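Side-chain contacts in methyl-coenzyme M reductase I beta subunit (PDB 1E6Y), which forms part of methyl-coenzyme M reductase, the nickel enzyme that uses coenzyme B to release methane from methyl-coenzyme M, the last step of methanogenesis: residues V4-Y7 and L13-S16; Y7-K12 and A204-A209; T137-F142 and Y147-V152. All coordinates share one frame; numbering follows the deposited sequence.

Contact 1: residues V4-Y7 and L13-S16; sequences VDIY and LLES
Val4 and Asp5 bring the first strand alongside Glu15 and Ser16. The carboxylate of Asp5 lies against the backbone of Ser16, OD1 coming within 3.3 Å of Ser16 CA. This is a van der Waals approach; the hydrogen bond of OD1 is made one residue further on, to the backbone N of Asn17. Asp5 CB meets Leu13 CD1 at 3.8 Å, and Asp5 CA makes a CA-H...O contact of 3.4 Å with Glu15 O. At Ile6 the backbone takes over. Its N donates to Glu15 O over 2.8 Å. Ile6 O accepts twice: from Leu14 N at 2.8 Å, and more weakly from Glu15 N at 3.3 Å. Two successive N-H groups thus converge on one carbonyl. The Ile6 side chain leads away from the second strand, though CG2 still brushes Leu14 CD1; Ile426 of helix 425-429 packs against both residues. Tyr7 closes the row. With CG anti to its carbonyl carbon (chi1 -74°), the phenol slants across Leu13 and lays one face over it, Leu13 CA sitting 4.0 Å from the ring centroid and 25° off the ring normal, a CH-pi contact. Leu13 CD1 comes over the same face, 3.8 Å from Tyr7 CE1, while Asp5 O lies in the plane at the ring edge. With an alanine in place of Tyr7, Leu13 would probably lose the aromatic face that covers its CA and CD1, leaving CD1 mainly Asp5 CB and the Ile6 carbonyl to lie against. Leu14 takes near-helical backbone angles, so that it and Glu15 both face Ile6, and the register slips by one before Tyr7 pairs with Leu13: a classic beta bulge in an antiparallel hairpin.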
ATOM      1  N   VAL E   4      17.749  38.623  14.762  1.00 12.08           N
ATOM      2  CA  VAL E   4      18.302  37.915  15.906  1.00 12.39           C
ATOM      3  C   VAL E   4      19.822  37.953  15.803  1.00 11.99           C
ATOM      4  O   VAL E   4      20.370  38.241  14.736  1.00 12.69           O
ATOM      5  CB  VAL E   4      17.847  36.434  15.925  1.00 12.11           C
ATOM      6  CG1 VAL E   4      16.338  36.342  16.109  1.00 12.47           C
ATOM      7  CG2 VAL E   4      18.267  35.736  14.631  1.00 12.41           C
ATOM      8  N   ASP E   5      20.500  37.689  16.916  1.00 12.13           N
ATOM      9  CA  ASP E   5      21.930  37.415  16.888  1.00 12.21           C
ATOM     10  C   ASP E   5      22.121  35.905  16.945  1.00 12.61           C
ATOM     11  O   ASP E   5      21.498  35.231  17.762  1.00 12.54           O
ATOM     12  CB  ASP E   5      22.628  38.064  18.088  1.00 12.96           C
ATOM     13  CG  ASP E   5      22.508  39.583  18.094  1.00 13.91           C
ATOM     14  OD1 ASP E   5      22.193  40.188  17.047  1.00 13.42           O
ATOM     15  OD2 ASP E   5      22.760  40.179  19.159  1.00 15.59           O
ATOM     16  N   ILE E   6      22.943  35.370  16.049  1.00 12.19           N
ATOM     17  CA  ILE E   6      23.191  33.930  16.013  1.00 12.30           C
ATOM     18  C   ILE E   6      24.411  33.574  16.858  1.00 12.12           C
ATOM     19  O   ILE E   6      25.483  34.160  16.695  1.00 11.01           O
ATOM     20  CB  ILE E   6      23.410  33.427  14.559  1.00 12.62           C
ATOM     21  CG1 ILE E   6      22.161  33.697  13.712  1.00 13.91           C
ATOM     22  CG2 ILE E   6      23.754  31.943  14.556  1.00 13.42           C
ATOM     23  CD1 ILE E   6      20.898  33.036  14.232  1.00 15.41           C
ATOM     24  N   TYR E   7      24.218  32.656  17.801  1.00 11.45           N
ATOM     25  CA  TYR E   7      25.296  32.147  18.649  1.00 11.89           C
ATOM     26  C   TYR E   7      25.527  30.667  18.350  1.00 12.08           C
ATOM     27  O   TYR E   7      24.572  29.936  18.069  1.00 11.70           O
ATOM     28  CB  TYR E   7      24.929  32.304  20.129  1.00 11.91           C
ATOM     29  CG  TYR E   7      24.999  33.723  20.649  1.00 12.32           C
ATOM     30  CD1 TYR E   7      24.045  34.674  20.276  1.00 12.44           C
ATOM     31  CD2 TYR E   7      25.994  34.106  21.549  1.00 12.63           C
ATOM     32  CE1 TYR E   7      24.083  35.965  20.782  1.00 12.98           C
ATOM     33  CE2 TYR E   7      26.040  35.395  22.062  1.00 12.88           C
ATOM     34  CZ  TYR E   7      25.084  36.318  21.673  1.00 13.56           C
ATOM     35  OH  TYR E   7      25.143  37.603  22.156  1.00 15.27           O
ATOM     36  N   LEU E  13      29.017  34.405  20.124  1.00 15.00           N
ATOM     37  CA  LEU E  13      28.381  35.180  19.059  1.00 14.46           C
ATOM     38  C   LEU E  13      29.041  34.913  17.706  1.00 14.58           C
ATOM     39  O   LEU E  13      30.263  34.995  17.574  1.00 14.76           O
ATOM     40  CB  LEU E  13      28.449  36.677  19.381  1.00 14.45           C
ATOM     41  CG  LEU E  13      27.917  37.665  18.338  1.00 14.56           C
ATOM     42  CD1 LEU E  13      26.416  37.506  18.183  1.00 13.38           C
ATOM     43  CD2 LEU E  13      28.255  39.082  18.769  1.00 15.07           C
ATOM     44  N   LEU E  14      28.227  34.576  16.708  1.00 14.00           N
ATOM     45  CA  LEU E  14      28.727  34.339  15.361  1.00 13.87           C
ATOM     46  C   LEU E  14      28.410  35.509  14.440  1.00 13.86           C
ATOM     47  O   LEU E  14      29.274  35.977  13.698  1.00 13.24           O
ATOM     48  CB  LEU E  14      28.122  33.055  14.788  1.00 14.08           C
ATOM     49  CG  LEU E  14      28.488  31.752  15.499  1.00 14.45           C
ATOM     50  CD1 LEU E  14      27.863  30.580  14.756  1.00 14.69           C
ATOM     51  CD2 LEU E  14      30.004  31.598  15.572  1.00 15.25           C
ATOM     52  N   GLU E  15      27.162  35.965  14.477  1.00 13.58           N
ATOM     53  CA  GLU E  15      26.719  37.064  13.628  1.00 13.30           C
ATOM     54  C   GLU E  15      25.577  37.815  14.300  1.00 12.82           C
ATOM     55  O   GLU E  15      24.664  37.206  14.854  1.00 12.07           O
ATOM     56  CB  GLU E  15      26.257  36.528  12.272  1.00 13.96           C
ATOM     57  CG  GLU E  15      26.075  37.606  11.213  1.00 14.96           C
ATOM     58  CD  GLU E  15      25.426  37.089   9.937  1.00 16.20           C
ATOM     59  OE1 GLU E  15      25.421  35.860   9.704  1.00 17.37           O
ATOM     60  OE2 GLU E  15      24.918  37.922   9.159  1.00 16.16           O
ATOM     61  N   SER E  16      25.623  39.141  14.228  1.00 12.46           N
ATOM     62  CA  SER E  16      24.587  39.975  14.825  1.00 11.72           C
ATOM     63  C   SER E  16      23.603  40.468  13.776  1.00 11.81           C
ATOM     64  O   SER E  16      23.910  40.483  12.586  1.00 12.35           O
ATOM     65  CB  SER E  16      25.217  41.173  15.532  1.00 11.84           C
ATOM     66  OG  SER E  16      26.088  40.751  16.565  1.00 13.24           O
TER

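Contact 2: residues Y7-K12 and A204-A209; sequences YDDRGK and AMNASA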
ATOM      1  N   TYR E   7      24.218  32.656  17.801  1.00 11.45           N
ATOM      2  CA  TYR E   7      25.296  32.147  18.649  1.00 11.89           C
ATOM      3  C   TYR E   7      25.527  30.667  18.350  1.00 12.08           C
ATOM      4  O   TYR E   7      24.572  29.936  18.069  1.00 11.70           O
ATOM      5  CB  TYR E   7      24.929  32.304  20.129  1.00 11.91           C
ATOM      6  CG  TYR E   7      24.999  33.723  20.649  1.00 12.32           C
ATOM      7  CD1 TYR E   7      24.045  34.674  20.276  1.00 12.44           C
ATOM      8  CD2 TYR E   7      25.994  34.106  21.549  1.00 12.63           C
ATOM      9  CE1 TYR E   7      24.083  35.965  20.782  1.00 12.98           C
ATOM     10  CE2 TYR E   7      26.040  35.395  22.062  1.00 12.88           C
ATOM     11  CZ  TYR E   7      25.084  36.318  21.673  1.00 13.56           C
ATOM     12  OH  TYR E   7      25.143  37.603  22.156  1.00 15.27           O
ATOM     13  N   ASP E   8      26.776  30.214  18.450  1.00 12.52           N
ATOM     14  CA  ASP E   8      27.072  28.806  18.199  1.00 13.23           C
ATOM     15  C   ASP E   8      26.730  27.899  19.378  1.00 13.82           C
ATOM     16  O   ASP E   8      26.190  28.349  20.391  1.00 13.65           O
ATOM     17  CB  ASP E   8      28.540  28.605  17.760  1.00 13.69           C
ATOM     18  CG  ASP E   8      29.565  28.955  18.848  1.00 14.60           C
ATOM     19  OD1 ASP E   8      30.757  29.061  18.503  1.00 14.83           O
ATOM     20  OD2 ASP E   8      29.212  29.081  20.039  1.00 14.90           O
ATOM     21  N   ASP E   9      27.072  26.622  19.240  1.00 14.76           N
ATOM     22  CA  ASP E   9      26.753  25.612  20.244  1.00 16.03           C
ATOM     23  C   ASP E   9      27.460  25.825  21.583  1.00 16.46           C
ATOM     24  O   ASP E   9      27.055  25.250  22.592  1.00 17.53           O
ATOM     25  CB  ASP E   9      27.082  24.218  19.700  1.00 15.96           C
ATOM     26  CG  ASP E   9      28.546  24.067  19.323  1.00 16.84           C
ATOM     27  OD1 ASP E   9      29.183  23.099  19.786  1.00 18.10           O
ATOM     28  OD2 ASP E   9      29.057  24.904  18.551  1.00 18.15           O
ATOM     29  N   ARG E  10      28.524  26.626  21.587  1.00 16.39           N
ATOM     30  CA  ARG E  10      29.229  26.942  22.814  1.00 16.69           C
ATOM     31  C   ARG E  10      28.902  28.336  23.335  1.00 16.19           C
ATOM     32  O   ARG E  10      29.620  28.816  24.212  1.00 16.29           O
ATOM     33  CB  ARG E  10      30.740  26.765  22.606  1.00 17.62           C
ATOM     34  CG  ARG E  10      31.073  25.351  22.133  1.00 19.65           C
ATOM     35  CD  ARG E  10      32.554  25.014  22.226  1.00 21.95           C
ATOM     36  NE  ARG E  10      32.953  25.109  23.628  1.00 24.53           N
ATOM     37  CZ  ARG E  10      32.859  24.131  24.519  1.00 25.11           C
ATOM     38  NH1 ARG E  10      33.245  24.418  25.754  1.00 26.18           N
ATOM     39  NH2 ARG E  10      32.419  22.925  24.198  1.00 25.30           N
ATOM     40  N   GLY E  11      27.832  28.948  22.835  1.00 15.97           N
ATOM     41  CA  GLY E  11      27.370  30.209  23.384  1.00 16.03           C
ATOM     42  C   GLY E  11      28.177  31.420  22.957  1.00 16.27           C
ATOM     43  O   GLY E  11      28.114  32.463  23.607  1.00 16.48           O
ATOM     44  N   LYS E  12      28.909  31.295  21.853  1.00 16.27           N
ATOM     45  CA  LYS E  12      29.698  32.402  21.319  1.00 16.97           C
ATOM     46  C   LYS E  12      28.975  33.075  20.155  1.00 15.79           C
ATOM     47  O   LYS E  12      28.390  32.401  19.307  1.00 15.38           O
ATOM     48  CB  LYS E  12      31.065  31.896  20.855  1.00 18.83           C
ATOM     49  CG  LYS E  12      31.897  31.257  21.956  1.00 21.80           C
ATOM     50  CD  LYS E  12      32.951  30.324  21.376  1.00 24.27           C
ATOM     51  CE  LYS E  12      33.550  29.429  22.454  1.00 25.30           C
ATOM     52  NZ  LYS E  12      34.394  28.340  21.879  1.00 25.81           N
ATOM     53  N   ALA E 204      24.795  17.735  21.065  1.00 12.56           N
ATOM     54  CA  ALA E 204      23.366  17.946  21.282  1.00 12.39           C
ATOM     55  C   ALA E 204      22.785  19.123  20.495  1.00 12.54           C
ATOM     56  O   ALA E 204      21.843  18.949  19.718  1.00 11.50           O
ATOM     57  CB  ALA E 204      23.086  18.119  22.770  1.00 12.93           C
ATOM     58  N   MET E 205      23.370  20.307  20.652  1.00 11.69           N
ATOM     59  CA  MET E 205      22.809  21.499  20.026  1.00 12.02           C
ATOM     60  C   MET E 205      23.027  21.562  18.516  1.00 11.08           C
ATOM     61  O   MET E 205      22.219  22.144  17.796  1.00 11.67           O
ATOM     62  CB  MET E 205      23.352  22.770  20.676  1.00 12.79           C
ATOM     63  CG  MET E 205      22.554  24.003  20.280  1.00 15.00           C
ATOM     64  SD  MET E 205      23.114  25.510  21.064  1.00 16.83           S
ATOM     65  CE  MET E 205      23.034  25.012  22.809  1.00 16.57           C
ATOM     66  N   ASN E 206      24.108  20.957  18.033  1.00 10.98           N
ATOM     67  CA  ASN E 206      24.321  20.854  16.592  1.00 10.39           C
ATOM     68  C   ASN E 206      23.395  19.808  15.974  1.00 10.14           C
ATOM     69  O   ASN E 206      22.981  19.939  14.821  1.00  9.41           O
ATOM     70  CB  ASN E 206      25.785  20.525  16.282  1.00 11.45           C
ATOM     71  CG  ASN E 206      26.668  21.765  16.255  1.00 12.56           C
ATOM     72  OD1 ASN E 206      26.196  22.868  15.976  1.00 13.98           O
ATOM     73  ND2 ASN E 206      27.951  21.592  16.560  1.00 11.83           N
ATOM     74  N   ALA E 207      23.035  18.800  16.764  1.00  9.45           N
ATOM     75  CA  ALA E 207      22.046  17.809  16.347  1.00  9.65           C
ATOM     76  C   ALA E 207      20.666  18.448  16.198  1.00 10.17           C
ATOM     77  O   ALA E 207      19.995  18.263  15.180  1.00 10.00           O
ATOM     78  CB  ALA E 207      21.990  16.660  17.355  1.00  9.68           C
ATOM     79  N   SER E 208      20.262  19.235  17.191  1.00  9.84           N
ATOM     80  CA  SER E 208      18.977  19.919  17.117  1.00  9.38           C
ATOM     81  C   SER E 208      18.987  21.019  16.052  1.00  9.50           C
ATOM     82  O   SER E 208      17.980  21.239  15.376  1.00  8.78           O
ATOM     83  CB  SER E 208      18.583  20.490  18.487  1.00  9.44           C
ATOM     84  OG  SER E 208      19.595  21.320  19.027  1.00 10.35           O
ATOM     85  N   ALA E 209      20.156  21.609  15.809  1.00  9.49           N
ATOM     86  CA  ALA E 209      20.289  22.640  14.783  1.00  9.61           C
ATOM     87  C   ALA E 209      20.107  22.062  13.383  1.00  9.80           C
ATOM     88  O   ALA E 209      19.329  22.589  12.581  1.00  9.75           O
ATOM     89  CB  ALA E 209      21.641  23.321  14.895  1.00  9.08           C
TER
HETATM   90  O   HOH W   1      29.707  24.079  15.989  1.00 21.19           O
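Asp8 OD2 is gripped by two backbone N-H groups, Lys12 N at 2.9 Å and Arg10 N at 3.0 Å, which reach it from opposite faces of the carboxylate plane, 43° and 58° out of it. The Arg10 bond makes an Asx turn, set on a type I beta turn from Asp8 to Gly11, and together they shape the hairpin loop whose outer end meets the start of helix 204-221. Asp8 itself only grazes that helix; Asp9, at the second position of the turn, carries the contact. Its CA rests on the sulfur of Met205, Asp9 CA to Met205 SD measuring 3.7 Å. Met205 runs out from the helix with CG anti to the backbone N (chi1 -167°), then bends at its last torsion, which places CE near Asp9 O. That carbonyl also accepts from Ser65 OG of the neighbouring gamma subunit, whose Glu68 forms a salt bridge with Arg10. The Asp9 carboxylate is buried. Its OD1 accepts from Asn203 ND2, just before the helix, and Asn203 OD1 in turn takes the backbone N-H of Asn206. Asp9 and Asn206 do not bond directly, Asn206 ND2 staying 3.8 Å from Asp9 CG. Instead one water spans the pair, donating to Asp9 OD2 at 2.8 Å and accepting from Asn206 ND2 at 3.1 Å.

Contact 3: residues T137-F142 and Y147-V152; sequences TIMDMF and YDAPIV
Met139 and Val152 bring the last turn of helix 125-141 against the first turn of helix 149-157, their CA atoms 7.1 Å apart, with the chain leaving helical geometry at Phe142 and passing through a short 3-10 segment at Tyr147 and Asp148 before the second helix starts. Met139 does most of the reaching. Its CA-CB bond does not aim directly at the second helix, but the chain bends at its second and third torsions (chi2 73°, chi3 67°), which curls the thioether across to the second helix. The sulfur then sits against Ala149, Met139 SD lying 3.9 Å from both CA and CB of that residue. Beyond it the methyl group turns onto the valine, with Met139 CE 3.8 Å from Val152 CG1 and 3.9 Å from Val152 CB. The bent thioether is thus laid across Ala149 and Val152, residues three apart on the facing helix turn. The arrangement is an apolar helix-loop-helix packing between consecutive helices of the N-terminal part of the chain. Val152 holds CG1 anti to its backbone N (chi1 172°), and this single methyl serves two neighbours, since Ile138 CG2 touches Val152 CG1 at 3.8 Å just as the Met139 methyl does. Ile138 and Val152 run alongside in opposite senses, branch against branch. Thr144, in the connecting loop, touches both Met139 and Val152. Phe244 of the gamma subunit packs on Met139 and Ala149, placing this small apolar cluster at a subunit boundary.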
ATOM      1  N   THR E 137      31.595  -0.681 -12.119  1.00 11.86           N
ATOM      2  CA  THR E 137      33.009  -0.709 -11.752  1.00 12.72           C
ATOM      3  C   THR E 137      33.462  -2.105 -11.329  1.00 12.81           C
ATOM      4  O   THR E 137      34.520  -2.572 -11.755  1.00 13.18           O
ATOM      5  CB  THR E 137      33.309   0.299 -10.616  1.00 12.80           C
ATOM      6  OG1 THR E 137      33.067   1.631 -11.084  1.00 12.44           O
ATOM      7  CG2 THR E 137      34.765   0.186 -10.158  1.00 13.44           C
ATOM      8  N   ILE E 138      32.638  -2.785 -10.535  1.00 12.76           N
ATOM      9  CA  ILE E 138      32.956  -4.136 -10.079  1.00 12.91           C
ATOM     10  C   ILE E 138      32.897  -5.136 -11.233  1.00 13.24           C
ATOM     11  O   ILE E 138      33.770  -5.997 -11.365  1.00 13.11           O
ATOM     12  CB  ILE E 138      31.999  -4.585  -8.948  1.00 13.08           C
ATOM     13  CG1 ILE E 138      32.223  -3.719  -7.706  1.00 12.88           C
ATOM     14  CG2 ILE E 138      32.223  -6.057  -8.612  1.00 13.00           C
ATOM     15  CD1 ILE E 138      31.302  -4.045  -6.552  1.00 12.46           C
ATOM     16  N   MET E 139      31.911  -4.966 -12.109  1.00 13.51           N
ATOM     17  CA  MET E 139      31.756  -5.829 -13.277  1.00 14.21           C
ATOM     18  C   MET E 139      33.018  -5.795 -14.137  1.00 14.82           C
ATOM     19  O   MET E 139      33.542  -6.838 -14.526  1.00 15.76           O
ATOM     20  CB  MET E 139      30.553  -5.377 -14.108  1.00 13.98           C
ATOM     21  CG  MET E 139      29.857  -6.498 -14.867  1.00 14.67           C
ATOM     22  SD  MET E 139      28.891  -7.577 -13.792  1.00 14.55           S
ATOM     23  CE  MET E 139      27.600  -6.446 -13.248  1.00 15.04           C
ATOM     24  N   ASP E 140      33.547  -4.595 -14.346  1.00 14.87           N
ATOM     25  CA  ASP E 140      34.739  -4.400 -15.170  1.00 15.62           C
ATOM     26  C   ASP E 140      36.021  -4.842 -14.473  1.00 15.93           C
ATOM     27  O   ASP E 140      36.828  -5.569 -15.050  1.00 16.31           O
ATOM     28  CB  ASP E 140      34.863  -2.929 -15.570  1.00 15.58           C
ATOM     29  CG  ASP E 140      33.858  -2.522 -16.629  1.00 15.80           C
ATOM     30  OD1 ASP E 140      33.440  -3.382 -17.433  1.00 16.75           O
ATOM     31  OD2 ASP E 140      33.490  -1.331 -16.665  1.00 16.41           O
ATOM     32  N   MET E 141      36.196  -4.405 -13.229  1.00 16.46           N
ATOM     33  CA  MET E 141      37.449  -4.601 -12.502  1.00 16.56           C
ATOM     34  C   MET E 141      37.758  -6.072 -12.264  1.00 16.52           C
ATOM     35  O   MET E 141      38.919  -6.486 -12.304  1.00 16.28           O
ATOM     36  CB  MET E 141      37.396  -3.867 -11.160  1.00 17.41           C
ATOM     37  CG  MET E 141      38.672  -3.963 -10.344  1.00 18.70           C
ATOM     38  SD  MET E 141      38.618  -2.891  -8.906  1.00 19.83           S
ATOM     39  CE  MET E 141      38.925  -1.295  -9.673  1.00 20.47           C
ATOM     40  N   PHE E 142      36.715  -6.863 -12.046  1.00 15.96           N
ATOM     41  CA  PHE E 142      36.891  -8.258 -11.667  1.00 16.05           C
ATOM     42  C   PHE E 142      36.454  -9.221 -12.766  1.00 16.02           C
ATOM     43  O   PHE E 142      36.418 -10.434 -12.558  1.00 16.69           O
ATOM     44  CB  PHE E 142      36.143  -8.536 -10.364  1.00 15.92           C
ATOM     45  CG  PHE E 142      36.634  -7.714  -9.203  1.00 16.47           C
ATOM     46  CD1 PHE E 142      35.986  -6.533  -8.848  1.00 15.94           C
ATOM     47  CD2 PHE E 142      37.785  -8.083  -8.509  1.00 16.68           C
ATOM     48  CE1 PHE E 142      36.480  -5.727  -7.825  1.00 16.25           C
ATOM     49  CE2 PHE E 142      38.287  -7.285  -7.485  1.00 16.92           C
ATOM     50  CZ  PHE E 142      37.634  -6.103  -7.141  1.00 16.65           C
ATOM     51  N   TYR E 147      26.757 -14.298 -17.006  1.00 13.27           N
ATOM     52  CA  TYR E 147      25.837 -15.125 -16.225  1.00 12.64           C
ATOM     53  C   TYR E 147      26.021 -15.011 -14.711  1.00 12.68           C
ATOM     54  O   TYR E 147      25.248 -15.585 -13.941  1.00 12.47           O
ATOM     55  CB  TYR E 147      25.927 -16.591 -16.663  1.00 12.73           C
ATOM     56  CG  TYR E 147      24.899 -16.951 -17.710  1.00 12.67           C
ATOM     57  CD1 TYR E 147      23.541 -16.989 -17.392  1.00 12.69           C
ATOM     58  CD2 TYR E 147      25.264 -17.097 -19.047  1.00 13.08           C
ATOM     59  CE1 TYR E 147      22.573 -17.141 -18.380  1.00 13.40           C
ATOM     60  CE2 TYR E 147      24.303 -17.248 -20.045  1.00 14.18           C
ATOM     61  CZ  TYR E 147      22.960 -17.262 -19.705  1.00 13.81           C
ATOM     62  OH  TYR E 147      22.005 -17.328 -20.693  1.00 14.01           O
ATOM     63  N   ASP E 148      26.999 -14.215 -14.290  1.00 12.40           N
ATOM     64  CA  ASP E 148      27.173 -13.883 -12.879  1.00 12.91           C
ATOM     65  C   ASP E 148      26.826 -12.431 -12.581  1.00 12.39           C
ATOM     66  O   ASP E 148      26.868 -12.003 -11.427  1.00 12.41           O
ATOM     67  CB  ASP E 148      28.608 -14.158 -12.438  1.00 14.07           C
ATOM     68  CG  ASP E 148      28.885 -15.632 -12.239  1.00 15.62           C
ATOM     69  OD1 ASP E 148      27.947 -16.382 -11.890  1.00 17.11           O
ATOM     70  OD2 ASP E 148      30.051 -16.036 -12.418  1.00 16.71           O
ATOM     71  N   ALA E 149      26.459 -11.685 -13.621  1.00 12.33           N
ATOM     72  CA  ALA E 149      26.093 -10.276 -13.482  1.00 11.99           C
ATOM     73  C   ALA E 149      24.962 -10.017 -12.483  1.00 11.86           C
ATOM     74  O   ALA E 149      25.014  -9.037 -11.742  1.00 12.33           O
ATOM     75  CB  ALA E 149      25.738  -9.682 -14.843  1.00 12.10           C
ATOM     76  N   PRO E 150      23.942 -10.898 -12.431  1.00 12.29           N
ATOM     77  CA  PRO E 150      22.852 -10.696 -11.467  1.00 12.12           C
ATOM     78  C   PRO E 150      23.321 -10.705 -10.015  1.00 12.41           C
ATOM     79  O   PRO E 150      22.764  -9.999  -9.171  1.00 12.44           O
ATOM     80  CB  PRO E 150      21.904 -11.859 -11.754  1.00 12.20           C
ATOM     81  CG  PRO E 150      22.146 -12.176 -13.182  1.00 12.52           C
ATOM     82  CD  PRO E 150      23.629 -12.008 -13.352  1.00 11.71           C
ATOM     83  N   ILE E 151      24.341 -11.514  -9.734  1.00 11.93           N
ATOM     84  CA  ILE E 151      24.899 -11.639  -8.390  1.00 11.73           C
ATOM     85  C   ILE E 151      25.661 -10.371  -7.990  1.00 11.16           C
ATOM     86  O   ILE E 151      25.506  -9.875  -6.873  1.00 11.10           O
ATOM     87  CB  ILE E 151      25.846 -12.869  -8.290  1.00 12.65           C
ATOM     88  CG1 ILE E 151      25.080 -14.157  -8.616  1.00 12.98           C
ATOM     89  CG2 ILE E 151      26.459 -12.959  -6.897  1.00 12.52           C
ATOM     90  CD1 ILE E 151      23.931 -14.460  -7.669  1.00 13.99           C
ATOM     91  N   VAL E 152      26.452  -9.830  -8.914  1.00 10.49           N
ATOM     92  CA  VAL E 152      27.161  -8.577  -8.667  1.00 11.16           C
ATOM     93  C   VAL E 152      26.166  -7.434  -8.467  1.00 11.22           C
ATOM     94  O   VAL E 152      26.280  -6.656  -7.518  1.00 11.59           O
ATOM     95  CB  VAL E 152      28.114  -8.228  -9.836  1.00 11.48           C
ATOM     96  CG1 VAL E 152      28.697  -6.832  -9.644  1.00 12.02           C
ATOM     97  CG2 VAL E 152      29.234  -9.251  -9.916  1.00 12.66           C
TER

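Overall arrangement
Contacts 1 and 2 are neighbours that share Tyr7: the hairpin strands of contact 1 run into the loop that contact 2 sets against helix 204-221, their centres lie 12 Å apart, and Leu14 CD1 packs on Asp8 CB at 3.7 Å. Contact 3 lies on the other side of the chain's centre, with nearest atoms about 39 Å from contact 1 and about 33 Å from contact 2. In sequence it follows contact 1 and is nested inside the long loop that contact 2 closes. All three lie away from the pocket where Tyr364 meets coenzyme M and Gly366 meets coenzyme B. Contacts 2 and 3 both adjoin the gamma subunit.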